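Local coordinates for protein purine phosphoribosyltransferase (Pyrococcus horikoshii, PDB 1VDM) that probably transfers a phosphoribosyl group to or from purine bases, as type I phosphoribosyltransferases do, at residues Lys54-Lys62 with Lys97-Glu105. Numbering follows the deposited sequence.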
# COMPACT_ATOMS: atom_id res chain seq x y z
N LYS G 54 7.47 6.28 36.13
CA LYS G 54 7.23 5.38 37.25
C LYS G 54 5.73 5.35 37.52
O LYS G 54 5.05 6.37 37.43
CB LYS G 54 8.01 5.83 38.48
CG LYS G 54 9.49 5.52 38.39
CD LYS G 54 10.25 5.89 39.66
CE LYS G 54 11.71 5.46 39.57
NZ LYS G 54 11.85 3.98 39.39
N VAL G 55 5.20 4.17 37.82
CA VAL G 55 3.78 4.04 38.09
C VAL G 55 3.45 3.70 39.53
O VAL G 55 4.08 2.83 40.15
CB VAL G 55 3.15 2.97 37.18
CG1 VAL G 55 1.68 2.78 37.53
CG2 VAL G 55 3.29 3.40 35.72
N ILE G 56 2.46 4.40 40.08
CA ILE G 56 2.01 4.15 41.44
C ILE G 56 0.49 4.00 41.42
O ILE G 56 -0.19 4.71 40.69
CB ILE G 56 2.42 5.29 42.40
CG1 ILE G 56 2.23 4.83 43.85
CG2 ILE G 56 1.60 6.54 42.11
CD1 ILE G 56 2.96 5.68 44.88
N ASP G 57 -0.02 3.07 42.21
CA ASP G 57 -1.46 2.85 42.30
C ASP G 57 -1.87 2.87 43.77
O ASP G 57 -1.40 2.06 44.57
CB ASP G 57 -1.85 1.50 41.67
CG ASP G 57 -3.34 1.41 41.31
OD1 ASP G 57 -3.74 0.41 40.67
OD2 ASP G 57 -4.11 2.34 41.66
N VAL G 58 -2.74 3.82 44.11
CA VAL G 58 -3.22 3.94 45.48
C VAL G 58 -4.70 3.59 45.51
O VAL G 58 -5.48 4.07 44.69
CB VAL G 58 -3.02 5.38 46.01
CG1 VAL G 58 -3.49 5.46 47.45
CG2 VAL G 58 -1.55 5.77 45.91
N LYS G 59 -5.08 2.74 46.46
CA LYS G 59 -6.48 2.34 46.57
C LYS G 59 -7.01 2.53 47.99
O LYS G 59 -6.27 2.53 48.96
CB LYS G 59 -6.58 0.87 46.16
CG LYS G 59 -7.49 0.66 44.95
CD LYS G 59 -7.05 -0.52 44.09
CE LYS G 59 -6.48 -0.09 42.73
NZ LYS G 59 -5.47 -1.05 42.30
N PHE G 60 -8.32 2.70 48.10
CA PHE G 60 -8.89 2.93 49.43
C PHE G 60 -9.97 1.90 49.80
O PHE G 60 -10.85 1.56 49.02
CB PHE G 60 -9.48 4.34 49.46
CG PHE G 60 -8.39 5.36 49.44
CD1 PHE G 60 -7.96 5.89 48.22
CD2 PHE G 60 -7.82 5.79 50.62
CE1 PHE G 60 -6.97 6.85 48.20
CE2 PHE G 60 -6.82 6.77 50.59
CZ PHE G 60 -6.39 7.30 49.38
N TYR G 61 -9.85 1.36 51.04
CA TYR G 61 -10.87 0.50 51.62
C TYR G 61 -11.41 1.07 52.93
O TYR G 61 -10.85 1.99 53.52
CB TYR G 61 -10.24 -0.88 51.85
CG TYR G 61 -9.59 -1.36 50.60
CD1 TYR G 61 -8.28 -1.85 50.64
CD2 TYR G 61 -10.29 -1.37 49.39
CE1 TYR G 61 -7.69 -2.36 49.49
CE2 TYR G 61 -9.69 -1.86 48.24
CZ TYR G 61 -8.40 -2.36 48.29
OH TYR G 61 -7.82 -2.90 47.16
N LYS G 62 -12.56 0.53 53.36
CA LYS G 62 -13.23 1.10 54.53
C LYS G 62 -12.48 0.80 55.83
O LYS G 62 -12.50 1.56 56.78
CB LYS G 62 -14.65 0.55 54.59
CG LYS G 62 -15.60 1.32 53.67
CD LYS G 62 -16.52 2.26 54.45
CE LYS G 62 -17.67 1.52 55.15
NZ LYS G 62 -18.16 2.32 56.27
N LYS G 97 -6.88 13.47 48.31
CA LYS G 97 -6.65 12.29 49.11
C LYS G 97 -5.50 11.45 48.54
O LYS G 97 -4.50 11.22 49.21
CB LYS G 97 -7.95 11.48 49.16
CG LYS G 97 -7.96 10.29 50.09
CD LYS G 97 -9.29 9.53 49.95
CE LYS G 97 -9.52 9.06 48.51
NZ LYS G 97 -10.84 8.39 48.32
N THR G 98 -5.65 11.02 47.29
CA THR G 98 -4.64 10.19 46.64
C THR G 98 -3.30 10.90 46.50
O THR G 98 -2.24 10.32 46.77
CB THR G 98 -5.10 9.75 45.24
OG1 THR G 98 -6.33 9.03 45.34
CG2 THR G 98 -4.06 8.84 44.61
N LEU G 99 -3.34 12.16 46.09
CA LEU G 99 -2.12 12.93 45.91
C LEU G 99 -1.27 13.03 47.18
O LEU G 99 -0.05 12.88 47.12
CB LEU G 99 -2.45 14.33 45.37
CG LEU G 99 -2.77 14.35 43.87
CD1 LEU G 99 -3.15 15.74 43.41
CD2 LEU G 99 -1.55 13.87 43.11
N GLU G 100 -1.90 13.26 48.33
CA GLU G 100 -1.13 13.35 49.56
C GLU G 100 -0.39 12.05 49.85
O GLU G 100 0.76 12.07 50.29
CB GLU G 100 -2.03 13.73 50.74
CG GLU G 100 -2.43 15.20 50.72
CD GLU G 100 -3.21 15.63 51.95
OE1 GLU G 100 -3.59 16.83 52.01
OE2 GLU G 100 -3.44 14.79 52.85
N VAL G 101 -1.03 10.92 49.59
CA VAL G 101 -0.39 9.63 49.82
C VAL G 101 0.82 9.50 48.88
O VAL G 101 1.87 9.01 49.28
CB VAL G 101 -1.35 8.47 49.53
CG1 VAL G 101 -0.65 7.15 49.78
CG2 VAL G 101 -2.58 8.59 50.41
N VAL G 102 0.65 9.94 47.64
CA VAL G 102 1.72 9.86 46.64
C VAL G 102 2.88 10.81 46.96
O VAL G 102 4.03 10.48 46.68
CB VAL G 102 1.18 10.17 45.22
CG1 VAL G 102 2.31 10.12 44.22
CG2 VAL G 102 0.12 9.16 44.85
N ILE G 103 2.59 11.97 47.52
CA ILE G 103 3.65 12.92 47.85
C ILE G 103 4.50 12.37 48.99
O ILE G 103 5.65 12.76 49.15
CB ILE G 103 3.08 14.29 48.25
CG1 ILE G 103 2.28 14.87 47.08
CG2 ILE G 103 4.21 15.24 48.62
CD1 ILE G 103 1.66 16.21 47.37
N GLU G 104 3.93 11.45 49.76
CA GLU G 104 4.66 10.85 50.88
C GLU G 104 5.55 9.70 50.43
O GLU G 104 6.56 9.41 51.05
CB GLU G 104 3.68 10.36 51.95
CG GLU G 104 3.17 11.46 52.88
CD GLU G 104 4.23 11.92 53.87
OE1 GLU G 104 4.02 12.96 54.53
OE2 GLU G 104 5.28 11.23 54.00
N GLU G 105 5.16 9.04 49.35
CA GLU G 105 5.96 7.94 48.83
C GLU G 105 7.13 8.52 48.03
O GLU G 105 8.19 7.90 47.91
CB GLU G 105 5.10 7.04 47.94
CG GLU G 105 3.95 6.36 48.68
CD GLU G 105 4.42 5.54 49.86
OE1 GLU G 105 5.23 4.61 49.65
OE2 GLU G 105 3.99 5.82 51.00
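K97 lies over one face of the F60 ring. K97 CE is 3.6 Å from the F60 ring centroid, a CH-pi contact. K97 NZ sits 4.2 Å from the F60 ring centroid, 24° off the ring normal, which makes a cation-pi pair. CG of K97 is anti to the backbone N (chi1 -173°), and a bend at chi3 (58°) keeps the chain running across the ring. OG1 of T98 meets the edge of the ring, 3.7 Å from F60 CE1.

The remaining contacts are apolar. V58 packs against three helix residues: its CB faces T98 CG2 at 3.9 Å, CG1 meets CG1 of V101, and CG2 meets CG2 of V102. The same V102 methyl touches CG2 of I56. CD1 of I56 reaches the CB and CG of E105; the carboxylate of E105 forms a salt bridge with K108, outside the contact.

With an alanine in place of F60, the K97 chain would probably lose the ring it lies on, leaving a gap beside V101.

Helix 97-107 packs on one face of the central sheet of the phosphoribosyltransferase fold. No hydrogen bond crosses the contact, so it rests mostly on burial of aliphatic side-chain atoms, with the cation-pi pair adding an electrostatic share.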